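Local coordinates for FMN reductase (NADPH) (Bacillus subtilis, PDB 3N2S), which reduces FMN with NADPH as the reductant, and also acts on nitroaromatic compounds, quinones and azo dyes, working as an FMN-containing homodimer, at residues A[101-110]-A[241-249]; A[54-62]-A[70-78]. All coordinates share one frame; numbering follows the deposited sequence.

Interaction 1 of 2, residues A[101-110]-A[241-249]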
# COMPACT_ATOMS: atom_id res chain seq x y z
N LEU A 101 11.67 12.67 -10.56
CA LEU A 101 10.96 12.17 -9.37
C LEU A 101 9.54 12.71 -9.25
O LEU A 101 8.80 12.27 -8.37
CB LEU A 101 11.76 12.59 -8.10
CG LEU A 101 13.27 12.24 -8.06
CD1 LEU A 101 13.97 13.01 -6.95
CD2 LEU A 101 13.51 10.73 -7.93
N GLU A 102 9.15 13.63 -10.13
CA GLU A 102 7.89 14.36 -10.02
C GLU A 102 6.67 13.92 -10.84
O GLU A 102 5.65 14.59 -10.76
CB GLU A 102 8.15 15.88 -10.19
CG GLU A 102 9.22 16.38 -9.24
CD GLU A 102 9.51 17.87 -9.24
OE1 GLU A 102 9.04 18.57 -10.16
OE2 GLU A 102 10.23 18.34 -8.34
N ASN A 103 6.75 12.81 -11.57
CA ASN A 103 5.63 12.38 -12.39
C ASN A 103 4.63 11.50 -11.61
O ASN A 103 4.87 11.18 -10.45
CB ASN A 103 6.12 11.69 -13.69
CG ASN A 103 6.92 10.42 -13.51
OD1 ASN A 103 6.99 9.82 -12.43
ND2 ASN A 103 7.49 9.94 -14.61
N THR A 104 3.53 11.10 -12.27
CA THR A 104 2.49 10.27 -11.69
C THR A 104 3.04 8.88 -11.36
O THR A 104 2.74 8.35 -10.29
CB THR A 104 1.23 10.25 -12.60
OG1 THR A 104 0.74 11.60 -12.69
CG2 THR A 104 0.11 9.28 -12.10
N GLU A 105 3.86 8.32 -12.27
CA GLU A 105 4.48 7.00 -12.06
C GLU A 105 5.25 6.94 -10.73
O GLU A 105 5.00 6.04 -9.94
CB GLU A 105 5.39 6.60 -13.25
CG GLU A 105 6.19 5.32 -13.01
CD GLU A 105 5.46 4.00 -12.76
OE1 GLU A 105 4.22 3.93 -12.89
OE2 GLU A 105 6.16 3.00 -12.48
N MSE A 106 6.13 7.91 -10.46
CA MSE A 106 6.93 7.91 -9.22
C MSE A 106 6.04 8.16 -7.99
O MSE A 106 6.37 7.69 -6.91
CB MSE A 106 8.07 8.94 -9.26
CG MSE A 106 9.22 8.55 -10.20
SE MSE A 106 9.82 6.71 -9.93
CE MSE A 106 9.59 6.12 -11.78
N PHE A 107 4.92 8.90 -8.17
CA PHE A 107 3.98 9.15 -7.07
C PHE A 107 3.28 7.82 -6.71
O PHE A 107 3.17 7.47 -5.54
CB PHE A 107 2.98 10.23 -7.49
CG PHE A 107 1.89 10.54 -6.48
CD1 PHE A 107 2.20 11.06 -5.23
CD2 PHE A 107 0.55 10.41 -6.83
CE1 PHE A 107 1.20 11.44 -4.34
CE2 PHE A 107 -0.45 10.76 -5.93
CZ PHE A 107 -0.12 11.26 -4.68
N MSE A 108 2.90 7.05 -7.72
CA MSE A 108 2.30 5.73 -7.49
C MSE A 108 3.30 4.78 -6.83
O MSE A 108 2.97 4.10 -5.85
CB MSE A 108 1.78 5.15 -8.82
CG MSE A 108 0.67 5.98 -9.42
SE MSE A 108 0.01 5.21 -11.09
CE MSE A 108 -0.95 3.80 -10.37
N VAL A 109 4.55 4.79 -7.32
CA VAL A 109 5.62 3.95 -6.79
C VAL A 109 5.82 4.20 -5.29
O VAL A 109 5.83 3.25 -4.49
CB VAL A 109 6.93 4.09 -7.62
CG1 VAL A 109 8.16 3.63 -6.83
CG2 VAL A 109 6.82 3.32 -8.95
N SER A 110 5.97 5.47 -4.92
CA SER A 110 6.24 5.83 -3.52
C SER A 110 5.06 5.55 -2.58
O SER A 110 5.30 5.07 -1.47
CB SER A 110 6.74 7.27 -3.41
OG SER A 110 5.79 8.19 -3.91
N VAL A 241 0.01 18.29 -3.25
CA VAL A 241 0.98 17.23 -3.56
C VAL A 241 2.04 17.70 -4.58
O VAL A 241 3.21 17.39 -4.43
CB VAL A 241 0.37 15.83 -3.87
CG1 VAL A 241 -0.62 15.39 -2.79
CG2 VAL A 241 -0.27 15.77 -5.25
N LYS A 242 1.61 18.49 -5.59
CA LYS A 242 2.47 19.09 -6.63
C LYS A 242 3.48 20.05 -6.02
O LYS A 242 4.64 20.04 -6.43
CB LYS A 242 1.61 19.81 -7.69
CG LYS A 242 0.77 18.86 -8.54
CD LYS A 242 -0.17 19.63 -9.46
CE LYS A 242 -1.19 18.73 -10.13
NZ LYS A 242 -0.59 17.85 -11.18
N GLU A 243 3.05 20.84 -5.00
CA GLU A 243 3.88 21.78 -4.24
C GLU A 243 5.03 21.03 -3.55
O GLU A 243 6.12 21.58 -3.40
CB GLU A 243 3.01 22.53 -3.21
CG GLU A 243 3.69 23.66 -2.45
CD GLU A 243 2.80 24.37 -1.43
OE1 GLU A 243 1.58 24.49 -1.68
OE2 GLU A 243 3.33 24.80 -0.38
N LYS A 244 4.78 19.77 -3.13
CA LYS A 244 5.78 18.94 -2.47
C LYS A 244 6.68 18.17 -3.42
O LYS A 244 7.58 17.46 -2.97
CB LYS A 244 5.12 18.03 -1.41
CG LYS A 244 4.57 18.80 -0.21
CD LYS A 244 5.64 19.27 0.77
CE LYS A 244 5.72 20.76 0.89
NZ LYS A 244 6.67 21.17 1.95
N GLY A 245 6.44 18.31 -4.72
CA GLY A 245 7.24 17.68 -5.76
C GLY A 245 6.73 16.36 -6.27
O GLY A 245 7.51 15.56 -6.78
N PHE A 246 5.40 16.11 -6.19
CA PHE A 246 4.84 14.86 -6.67
C PHE A 246 3.74 15.06 -7.68
O PHE A 246 3.02 16.05 -7.61
CB PHE A 246 4.23 14.05 -5.50
CG PHE A 246 5.22 13.54 -4.49
CD1 PHE A 246 5.72 12.24 -4.58
CD2 PHE A 246 5.63 14.34 -3.42
CE1 PHE A 246 6.63 11.76 -3.62
CE2 PHE A 246 6.52 13.85 -2.47
CZ PHE A 246 7.03 12.56 -2.59
N ASN A 247 3.53 14.05 -8.53
CA ASN A 247 2.37 13.94 -9.44
C ASN A 247 2.16 15.14 -10.39
O ASN A 247 1.03 15.49 -10.73
CB ASN A 247 1.14 13.72 -8.55
CG ASN A 247 -0.05 13.16 -9.24
OD1 ASN A 247 0.06 12.26 -10.06
ND2 ASN A 247 -1.22 13.62 -8.83
N LYS A 248 3.26 15.75 -10.82
CA LYS A 248 3.23 16.93 -11.69
C LYS A 248 3.10 16.59 -13.17
O LYS A 248 3.65 15.58 -13.61
CB LYS A 248 4.46 17.81 -11.45
CG LYS A 248 4.46 18.47 -10.07
CD LYS A 248 5.80 19.06 -9.68
CE LYS A 248 6.02 20.47 -10.17
NZ LYS A 248 7.29 21.04 -9.66
N ASN A 249 2.41 17.48 -13.91
CA ASN A 249 2.10 17.51 -15.35
C ASN A 249 0.75 16.92 -15.77
O ASN A 249 -0.18 17.69 -16.02
CB ASN A 249 3.26 17.09 -16.25
CG ASN A 249 4.31 18.16 -16.40
OD1 ASN A 249 4.62 18.60 -17.51
ND2 ASN A 249 4.88 18.61 -15.28
O HOH W 1 5.90 12.07 -8.25

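Interaction 2 of 2, residues A[54-62]-A[70-78]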
# COMPACT_ATOMS: atom_id res chain seq x y z
N PRO A 54 5.38 14.43 23.20
CA PRO A 54 3.98 14.74 23.57
C PRO A 54 3.36 15.91 22.81
O PRO A 54 2.23 15.78 22.36
CB PRO A 54 4.07 15.01 25.08
CG PRO A 54 5.17 14.13 25.52
CD PRO A 54 6.21 14.29 24.42
N GLU A 55 4.10 17.00 22.62
CA GLU A 55 3.57 18.16 21.89
C GLU A 55 3.27 17.83 20.44
O GLU A 55 2.23 18.23 19.93
CB GLU A 55 4.45 19.42 22.02
CG GLU A 55 3.95 20.66 21.26
CD GLU A 55 2.52 21.16 21.41
OE1 GLU A 55 1.83 20.74 22.36
OE2 GLU A 55 2.08 21.98 20.57
N LYS A 56 4.17 17.09 19.77
CA LYS A 56 3.94 16.71 18.36
C LYS A 56 2.80 15.71 18.21
O LYS A 56 2.00 15.84 17.29
CB LYS A 56 5.23 16.16 17.72
CG LYS A 56 6.33 17.22 17.63
CD LYS A 56 7.58 16.69 16.90
CE LYS A 56 8.67 17.75 16.85
NZ LYS A 56 8.25 18.94 16.10
N LYS A 57 2.69 14.72 19.12
CA LYS A 57 1.60 13.73 19.08
C LYS A 57 0.26 14.45 19.24
O LYS A 57 -0.70 14.13 18.53
CB LYS A 57 1.76 12.69 20.22
CG LYS A 57 2.85 11.64 19.97
CD LYS A 57 3.00 10.65 21.13
CE LYS A 57 2.04 9.49 21.00
NZ LYS A 57 2.46 8.25 21.72
N ARG A 58 0.22 15.46 20.14
CA ARG A 58 -0.97 16.28 20.39
C ARG A 58 -1.35 17.07 19.16
O ARG A 58 -2.51 17.03 18.75
CB ARG A 58 -0.76 17.24 21.60
CG ARG A 58 -2.07 17.90 22.04
CD ARG A 58 -1.86 19.26 22.68
NE ARG A 58 -1.09 20.19 21.85
CZ ARG A 58 -1.60 20.97 20.90
NH1 ARG A 58 -0.83 21.78 20.20
NH2 ARG A 58 -2.91 20.94 20.65
N GLU A 59 -0.39 17.78 18.55
CA GLU A 59 -0.66 18.58 17.34
C GLU A 59 -1.23 17.70 16.24
O GLU A 59 -2.21 18.07 15.60
CB GLU A 59 0.61 19.27 16.82
CG GLU A 59 1.15 20.39 17.69
CD GLU A 59 2.50 20.86 17.18
OE1 GLU A 59 3.51 20.16 17.40
OE2 GLU A 59 2.52 21.91 16.49
N LEU A 60 -0.61 16.54 16.00
CA LEU A 60 -1.05 15.61 14.96
C LEU A 60 -2.46 15.09 15.24
O LEU A 60 -3.26 14.99 14.32
CB LEU A 60 -0.06 14.43 14.80
CG LEU A 60 1.36 14.82 14.29
CD1 LEU A 60 2.32 13.66 14.42
CD2 LEU A 60 1.33 15.41 12.86
N SER A 61 -2.77 14.82 16.52
CA SER A 61 -4.11 14.38 16.91
C SER A 61 -5.14 15.45 16.49
O SER A 61 -6.16 15.12 15.90
CB SER A 61 -4.18 14.16 18.42
OG SER A 61 -5.53 13.98 18.82
N VAL A 62 -4.84 16.74 16.81
CA VAL A 62 -5.72 17.87 16.48
C VAL A 62 -5.89 17.99 14.97
O VAL A 62 -7.03 18.04 14.48
CB VAL A 62 -5.24 19.21 17.12
CG1 VAL A 62 -6.07 20.39 16.62
CG2 VAL A 62 -5.30 19.11 18.63
N VAL A 70 -4.19 8.91 18.80
CA VAL A 70 -2.97 9.39 18.12
C VAL A 70 -2.01 9.81 19.26
O VAL A 70 -0.81 9.59 19.16
CB VAL A 70 -3.29 10.57 17.16
CG1 VAL A 70 -2.03 11.34 16.75
CG2 VAL A 70 -4.04 10.07 15.91
N GLU A 71 -2.56 10.43 20.34
CA GLU A 71 -1.74 10.85 21.50
C GLU A 71 -1.54 9.70 22.44
O GLU A 71 -0.42 9.51 22.93
CB GLU A 71 -2.44 11.94 22.34
CG GLU A 71 -2.44 13.33 21.77
CD GLU A 71 -2.88 14.38 22.79
OE1 GLU A 71 -4.01 14.89 22.65
OE2 GLU A 71 -2.09 14.69 23.71
N LYS A 72 -2.63 8.99 22.79
CA LYS A 72 -2.60 7.88 23.75
C LYS A 72 -2.44 6.56 23.05
O LYS A 72 -3.43 5.95 22.62
CB LYS A 72 -3.86 7.87 24.64
CG LYS A 72 -3.74 6.96 25.87
CD LYS A 72 -5.05 6.87 26.66
CE LYS A 72 -4.84 6.34 28.06
NZ LYS A 72 -4.39 4.93 28.07
N ASN A 73 -1.18 6.10 22.96
CA ASN A 73 -0.80 4.82 22.33
C ASN A 73 0.62 4.44 22.79
O ASN A 73 1.23 5.18 23.55
CB ASN A 73 -0.91 4.94 20.77
CG ASN A 73 -0.11 6.07 20.18
OD1 ASN A 73 1.04 6.30 20.56
ND2 ASN A 73 -0.71 6.83 19.27
N GLY A 74 1.14 3.33 22.30
CA GLY A 74 2.49 2.86 22.62
C GLY A 74 3.57 3.57 21.84
O GLY A 74 4.72 3.66 22.29
N HIS A 75 3.21 4.05 20.61
CA HIS A 75 4.07 4.81 19.69
C HIS A 75 3.22 5.26 18.52
O HIS A 75 2.28 4.54 18.14
CB HIS A 75 5.25 3.97 19.17
CG HIS A 75 6.43 4.78 18.72
ND1 HIS A 75 7.04 5.71 19.55
CD2 HIS A 75 7.12 4.75 17.55
CE1 HIS A 75 8.04 6.23 18.87
NE2 HIS A 75 8.14 5.67 17.67
N PHE A 76 3.54 6.42 17.93
CA PHE A 76 2.83 6.90 16.75
C PHE A 76 3.80 7.01 15.57
O PHE A 76 4.76 7.77 15.64
CB PHE A 76 2.09 8.23 17.00
CG PHE A 76 1.18 8.66 15.87
CD1 PHE A 76 0.06 7.89 15.52
CD2 PHE A 76 1.42 9.83 15.16
CE1 PHE A 76 -0.77 8.29 14.47
CE2 PHE A 76 0.58 10.23 14.13
CZ PHE A 76 -0.51 9.46 13.79
N PHE A 77 3.57 6.20 14.53
CA PHE A 77 4.41 6.19 13.34
C PHE A 77 3.75 7.00 12.22
O PHE A 77 2.55 6.88 12.02
CB PHE A 77 4.64 4.75 12.84
CG PHE A 77 5.34 3.82 13.81
CD1 PHE A 77 6.73 3.64 13.75
CD2 PHE A 77 4.62 3.05 14.72
CE1 PHE A 77 7.37 2.72 14.59
CE2 PHE A 77 5.27 2.16 15.59
CZ PHE A 77 6.64 2.00 15.51
N VAL A 78 4.54 7.79 11.48
CA VAL A 78 4.00 8.51 10.33
C VAL A 78 4.70 7.97 9.08
O VAL A 78 5.93 8.07 8.97
CB VAL A 78 4.04 10.07 10.41
CG1 VAL A 78 3.50 10.70 9.12
CG2 VAL A 78 3.26 10.56 11.63
O HOH W 2 0.55 14.19 23.70

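Interaction 1 of 2, residues A[101-110]-A[241-249]
T104 and N247 bring the two backbones closest, with their CA atoms 4.3 Å apart, where the C-terminal tail passes the start of helix 104-127. K248 N donates to E102 O at 2.7 Å, with 156° at the hydrogen, and water 1 bridges the backbone beside it, donating to L101 O and N103 O while accepting from N247 N.

The side chains of E102 and K248 run alongside each other in the same direction. K248 NZ reaches E102 OE1 at 3.1 Å from above the carboxylate plane, 44° out of it, a salt bridge that ties together the same two residues as the backbone bond. N247 does two jobs. Its OD1 accepts from T104 OG1 at 2.8 Å, the hydroxyl lying tilted from the carbonyl plane, while its CB sits over one face of the F107 ring, 4.1 Å from the centroid. F107 reaches this place because its CG is anti to the backbone N (chi1 177°), which carries the ring toward the tail. The side chains of F246 and F107 run at about a right angle to each other, and F246 CB packs 3.6 Å from F107 CD1. L156 of strand 155-164 touches both phenylalanines and V241.

N247 ND2 also hydrogen-bonds N247 OD1 of the second subunit, while E105 forms salt bridges to R234 and R139 of that subunit, which places the contact at the dimer interface.

Both helix ends carry recognised caps. N103 is the N-cap of helix 104-127, its OD1 accepting from M106 N at 2.9 Å, and helix 237-243 closes in a Schellman motif at G245, with G245 N bonded to K242 O and F246 N to V241 O. A capped helix start thus meets a capped helix end within the dimeric alpha-beta-alpha sandwich of this flavin reductase family.

Interaction 2 of 2, residues A[54-62]-A[70-78]
K57 NZ donates to N73 OD1 at 2.7 Å, the two side chains meeting from opposite directions and the amine lying tilted from the carbonyl plane of the amide. The lysine chain is bent at chi3 (86°), which turns its end toward the loop ahead of strand 75-82. There K57 CE lies 3.1 Å from E71 O, whereas the bonding angle from NZ to that oxygen is poor. The other end of the N73 amide is occupied too: N73 ND2 bonds Y69 O and, weakly, V70 O. Both ends of the amide are therefore engaged, which fixes which way round it sits.

Farther along the helix, at L60 and S61, the contact turns apolar. V70 CG1 stands 3.7 Å above the F76 ring plane, over its centre, and also comes 3.6 Å from S61 N on the helix. L60 CD1 approaches the same ring at its edge, 3.9 Å from CE2, so F76 is met on a face and at an edge by different residues. S61 CB packs against V70 CB, while its hydroxyl bonds Q67 O, a residue of the FMN pocket.

On the outer side E71 lies alongside R58 with its carboxylate plane nearly perpendicular (86°) to the guanidinium. R58 instead grips E55 side-on through NE and NH1, and E71 OE2 is joined to P54 O by water 2, which donates 2.7 Å to each.

Replacing K57 with an alanine would probably leave N73 OD1 without its lysine donor and open a gap beside E71 O and F76 CB.

Across the contact the lysine amine is hydrogen-bonded to one neutral amide oxygen, with E71 O near but badly angled, and to no carboxylate. Its positive charge, if present, is probably stabilised by carbonyl dipoles, while the salt bridge of R58 with E55 lies on the exposed side of the helix.

How the interactions relate
Along the chain both segments of interaction 2 precede those of interaction 1; their centres lie 27 Å apart and their nearest atoms about 11 Å apart, so they do not meet directly. The antiparallel sheet provides the geometric connection. Strand 75-82 contributes F76 and V78 to interaction 2, and further along it A81 is touched by S110 and F246 of interaction 1. Strand 155-164 likewise meets both, through A162 at 70-78 and L156 at 101-110 and 241-249. Interaction 2 packs helix 54-63 on this sheet, while interaction 1 joins helix 104-127 to the C-terminal tail. Both also reach the second subunit: interaction 1 through the start of helix 104-127 and the tail, interaction 2 mainly through H75 and F77.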